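Local coordinates for bumblebee peptidoglycan recognition protein SA (Bombus, PDB 5XZ4) that probably recognises bacterial peptidoglycan in bee innate immunity, binding Dap-type in preference to Lys-type peptidoglycan through an amidase-like fold, at residues 77-80 with 81-85; 96-99 with 100-103. All coordinates share one frame; numbering follows the deposited sequence.

Contact 1: residues 77-80 with 81-85; sequences GGDG and NVYEG
Asn81 meets Asp79 twice, once through its backbone and once through its side chain. Asn81 N donates to Asp79 OD1 at 3.0 Å, approaching from above the carboxylate plane, 61° out of it. Asn81 ND2 donates to Asp79 OD2 over 2.9 Å, and Asp79 OD2 lies close to the plane of the Asn81 amide; the carboxylate and amide planes stand almost perpendicular, and ND2 meets OD2 from above the carboxylate plane, on the same face as Asn81 N. With CG of Asp79 held between its backbone N and carbonyl carbon (chi1 63°), the carboxylate folds back over the turn to where both donors can reach it. The carbonyl of Asn81 faces the start of the turn, and Gly77 N gives it a nearly straight bond, Gly77 N to Asn81 O 3.0 Å. Gly80 N bonds to Gly77 O at 2.9 Å, closing the type I turn 77-80. Gly80, the last residue of that turn, has positive phi, and with the Gly77 N to Asn81 O bond this makes the type I turn plus G1 beta bulge of a hairpin joining antiparallel strands 74-76 and 82-84. Val82 directs its side chain away from the turn, onto Phe74 and Ile76. Tyr83 returns to it: ring and carboxylate are nearly coplanar, 12° apart, and Tyr83 OH donates to Asp79 OD2 across 2.6 Å, on the syn side. The ring also packs on Cys50 and Ile51 of helix 47-64. Without the carboxylate, as with an alanine here, Tyr83 OH and the two N-H groups of Asn81 would probably lose their shared acceptor, setting the phenol end free to shift. Chemically, one carboxylate gathers three donors, two of them on OD2, and so ties the turn to the strand that follows; these donors are likely to stabilise its negative charge.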
loop_
_atom_site.group_PDB
_atom_site.type_symbol
_atom_site.label_atom_id
_atom_site.label_comp_id
_atom_site.label_asym_id
_atom_site.label_seq_id
_atom_site.Cartn_x
_atom_site.Cartn_y
_atom_site.Cartn_z
ATOM N N GLY A 77 0.346 0.132 8.973
ATOM C CA GLY A 77 1.210 0.105 10.151
ATOM C C GLY A 77 1.010 -1.100 11.044
ATOM O O GLY A 77 -0.084 -1.694 11.080
ATOM N N GLY A 78 2.029 -1.451 11.828
ATOM C CA GLY A 78 1.895 -2.497 12.846
ATOM C C GLY A 78 1.006 -2.085 14.023
ATOM O O GLY A 78 0.671 -2.926 14.882
ATOM N N ASP A 79 0.627 -0.803 14.059
ATOM C CA ASP A 79 -0.447 -0.317 14.948
ATOM C C ASP A 79 -1.856 -0.731 14.468
ATOM O O ASP A 79 -2.842 -0.481 15.178
ATOM C CB ASP A 79 -0.355 1.218 15.106
ATOM C CG ASP A 79 -0.562 1.979 13.794
ATOM O OD1 ASP A 79 -0.635 1.365 12.700
ATOM O OD2 ASP A 79 -0.661 3.228 13.846
ATOM N N GLY A 80 -1.961 -1.330 13.276
ATOM C CA GLY A 80 -3.250 -1.743 12.743
ATOM C C GLY A 80 -3.962 -0.648 11.967
ATOM O O GLY A 80 -5.134 -0.827 11.624
ATOM N N ASN A 81 -3.300 0.488 11.724
ATOM C CA ASN A 81 -3.889 1.630 11.026
ATOM C C ASN A 81 -3.485 1.700 9.566
ATOM O O ASN A 81 -2.418 1.201 9.164
ATOM C CB ASN A 81 -3.535 2.935 11.741
ATOM C CG ASN A 81 -4.275 3.090 13.047
ATOM O OD1 ASN A 81 -5.496 2.884 13.114
ATOM N ND2 ASN A 81 -3.541 3.414 14.094
ATOM N N VAL A 82 -4.365 2.320 8.784
ATOM C CA VAL A 82 -4.118 2.608 7.372
ATOM C C VAL A 82 -3.710 4.079 7.246
ATOM O O VAL A 82 -4.415 4.964 7.743
ATOM C CB VAL A 82 -5.393 2.336 6.519
ATOM C CG1 VAL A 82 -5.142 2.666 5.045
ATOM C CG2 VAL A 82 -5.854 0.888 6.662
ATOM N N TYR A 83 -2.594 4.314 6.553
ATOM C CA TYR A 83 -2.066 5.651 6.309
ATOM C C TYR A 83 -2.234 6.001 4.820
ATOM O O TYR A 83 -1.758 5.263 3.952
ATOM C CB TYR A 83 -0.564 5.715 6.720
ATOM C CG TYR A 83 -0.380 5.573 8.208
ATOM C CD1 TYR A 83 -0.477 4.324 8.832
ATOM C CD2 TYR A 83 -0.185 6.706 9.010
ATOM C CE1 TYR A 83 -0.393 4.193 10.223
ATOM C CE2 TYR A 83 -0.087 6.601 10.392
ATOM C CZ TYR A 83 -0.204 5.363 11.006
ATOM O OH TYR A 83 -0.135 5.308 12.387
ATOM N N GLU A 84 -2.871 7.126 4.524
ATOM C CA GLU A 84 -3.049 7.570 3.140
ATOM C C GLU A 84 -1.761 8.149 2.587
ATOM O O GLU A 84 -1.211 9.065 3.183
ATOM C CB GLU A 84 -4.169 8.607 3.058
ATOM C CG GLU A 84 -4.454 9.063 1.642
ATOM C CD GLU A 84 -5.288 10.314 1.571
ATOM O OE1 GLU A 84 -5.152 11.220 2.425
ATOM O OE2 GLU A 84 -6.117 10.410 0.649
ATOM N N GLY A 85 -1.303 7.606 1.455
ATOM C CA GLY A 85 -0.171 8.160 0.715
ATOM C C GLY A 85 -0.731 8.942 -0.460
ATOM O O GLY A 85 -1.444 9.928 -0.273
#

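Contact 2: residues 96-99 with 100-103; sequences IGYN and KKSV. With SO4 (sulfate ion), chain C.
The Tyr98 ring has Lys101 CE over one face, offset toward the rim, and Ile96 O at its edge, in the ring plane. Lys101 CE makes a CH-pi contact, 4.1 Å from the centroid of the Tyr98 ring, while Lys101 NZ forms a cation-pi contact from 4.8 Å. The lysine chain, extended beyond CG, carries CE and NZ over the ring. The carbonyl of the same residue, Tyr98 O, accepts from Lys101 N at 3.1 Å, closing a type I turn, and from Ser102 OG at 2.8 Å; the two donors reach Tyr98 O from opposite faces of the carbonyl plane. A sulfate, probably from the crystallisation liquor, is gripped by Gly97 N, which reaches its O4 at 2.9 Å, by Asn99 N to O2 and by Asn99 ND2 to O1. Asn99 OD1 meanwhile accepts from Thr95 N and His94 N, which fixes the amide's rotation and turns ND2 to the anion. The turn leads into strand 102-107, where Ser102 touches Tyr33 and Ile35 of strand 31-38; Tyr98 meets the Tyr33 ring edge-to-face and packs on Val149 and Pro173.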
loop_
_atom_site.group_PDB
_atom_site.type_symbol
_atom_site.label_atom_id
_atom_site.label_comp_id
_atom_site.label_asym_id
_atom_site.label_seq_id
_atom_site.Cartn_x
_atom_site.Cartn_y
_atom_site.Cartn_z
ATOM N N ILE A 96 6.006 -0.640 -11.426
ATOM C CA ILE A 96 6.214 -0.312 -12.845
ATOM C C ILE A 96 5.307 -1.214 -13.703
ATOM O O ILE A 96 5.198 -2.417 -13.452
ATOM C CB ILE A 96 7.716 -0.393 -13.271
ATOM C CG1 ILE A 96 8.502 0.733 -12.568
ATOM C CG2 ILE A 96 7.881 -0.316 -14.797
ATOM C CD1 ILE A 96 10.014 0.736 -12.774
ATOM N N GLY A 97 4.599 -0.591 -14.641
ATOM C CA GLY A 97 3.645 -1.297 -15.490
ATOM C C GLY A 97 2.218 -1.329 -14.969
ATOM O O GLY A 97 1.313 -1.669 -15.719
ATOM N N TYR A 98 2.024 -0.995 -13.686
ATOM C CA TYR A 98 0.717 -1.057 -13.012
ATOM C C TYR A 98 0.346 0.230 -12.293
ATOM O O TYR A 98 -0.737 0.297 -11.695
ATOM C CB TYR A 98 0.660 -2.226 -12.018
ATOM C CG TYR A 98 0.557 -3.548 -12.750
ATOM C CD1 TYR A 98 1.687 -4.120 -13.376
ATOM C CD2 TYR A 98 -0.680 -4.209 -12.866
ATOM C CE1 TYR A 98 1.584 -5.314 -14.105
ATOM C CE2 TYR A 98 -0.788 -5.412 -13.593
ATOM C CZ TYR A 98 0.345 -5.956 -14.193
ATOM O OH TYR A 98 0.258 -7.149 -14.914
ATOM N N ASN A 99 1.187 1.259 -12.365
ATOM C CA ASN A 99 0.931 2.525 -11.638
ATOM C C ASN A 99 -0.328 3.276 -12.070
ATOM O O ASN A 99 -0.872 4.066 -11.295
ATOM C CB ASN A 99 2.159 3.445 -11.697
ATOM C CG ASN A 99 3.280 2.974 -10.790
ATOM O OD1 ASN A 99 3.054 2.589 -9.638
ATOM N ND2 ASN A 99 4.513 3.031 -11.300
ATOM N N LYS A 100 -0.817 2.991 -13.285
ATOM C CA LYS A 100 -2.036 3.627 -13.802
ATOM C C LYS A 100 -3.298 2.757 -13.669
ATOM O O LYS A 100 -4.405 3.180 -14.077
ATOM C CB LYS A 100 -1.831 4.083 -15.261
ATOM C CG LYS A 100 -0.655 5.020 -15.468
ATOM C CD LYS A 100 -0.718 5.675 -16.838
ATOM C CE LYS A 100 0.638 5.746 -17.518
ATOM N NZ LYS A 100 1.662 6.527 -16.790
ATOM N N LYS A 101 -3.157 1.561 -13.111
ATOM C CA LYS A 101 -4.279 0.628 -13.057
ATOM C C LYS A 101 -4.389 -0.137 -11.750
ATOM O O LYS A 101 -5.001 -1.203 -11.679
ATOM C CB LYS A 101 -4.319 -0.281 -14.305
ATOM C CG LYS A 101 -3.058 -1.090 -14.570
ATOM C CD LYS A 101 -3.245 -2.022 -15.762
ATOM C CE LYS A 101 -1.955 -2.752 -16.064
ATOM N NZ LYS A 101 -2.049 -3.491 -17.351
ATOM N N SER A 102 -3.822 0.434 -10.686
ATOM C CA SER A 102 -3.827 -0.215 -9.390
ATOM C C SER A 102 -3.712 0.808 -8.290
ATOM O O SER A 102 -3.362 1.960 -8.554
ATOM C CB SER A 102 -2.646 -1.180 -9.295
ATOM O OG SER A 102 -1.406 -0.473 -9.124
ATOM N N VAL A 103 -4.024 0.359 -7.086
ATOM C CA VAL A 103 -3.500 0.994 -5.867
ATOM C C VAL A 103 -2.463 0.066 -5.268
ATOM O O VAL A 103 -2.608 -1.168 -5.313
ATOM C CB VAL A 103 -4.596 1.398 -4.856
ATOM C CG1 VAL A 103 -5.361 2.615 -5.350
ATOM C CG2 VAL A 103 -5.519 0.240 -4.577
HETATM S S SO4 C . 3.931 2.884 -15.188
HETATM O O1 SO4 C . 4.297 3.949 -14.220
HETATM O O2 SO4 C . 2.949 1.933 -14.635
HETATM O O3 SO4 C . 3.382 3.469 -16.436
HETATM O O4 SO4 C . 5.174 2.146 -15.535
#

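In the fold
Both contacts are short-range turns feeding strands of the same mixed sheet, about 21 Å apart between centres and on opposite sides of the chain's centre. Contact 1 is partly buried: it joins strand 74-76 to the outermost strand 82-84, beside helix 47-64. Contact 2 is a surface turn entering strand 102-107, which lies between strands 74-76 and 31-38. Each contains a type I turn, but the acceptor that gathers donors differs: a side-chain carboxylate in residues 77-85, a backbone carbonyl in residues 96-103. The aromatic roles differ likewise, since Tyr83 acts through its hydroxyl whereas Tyr98 offers a ring face to a lysine.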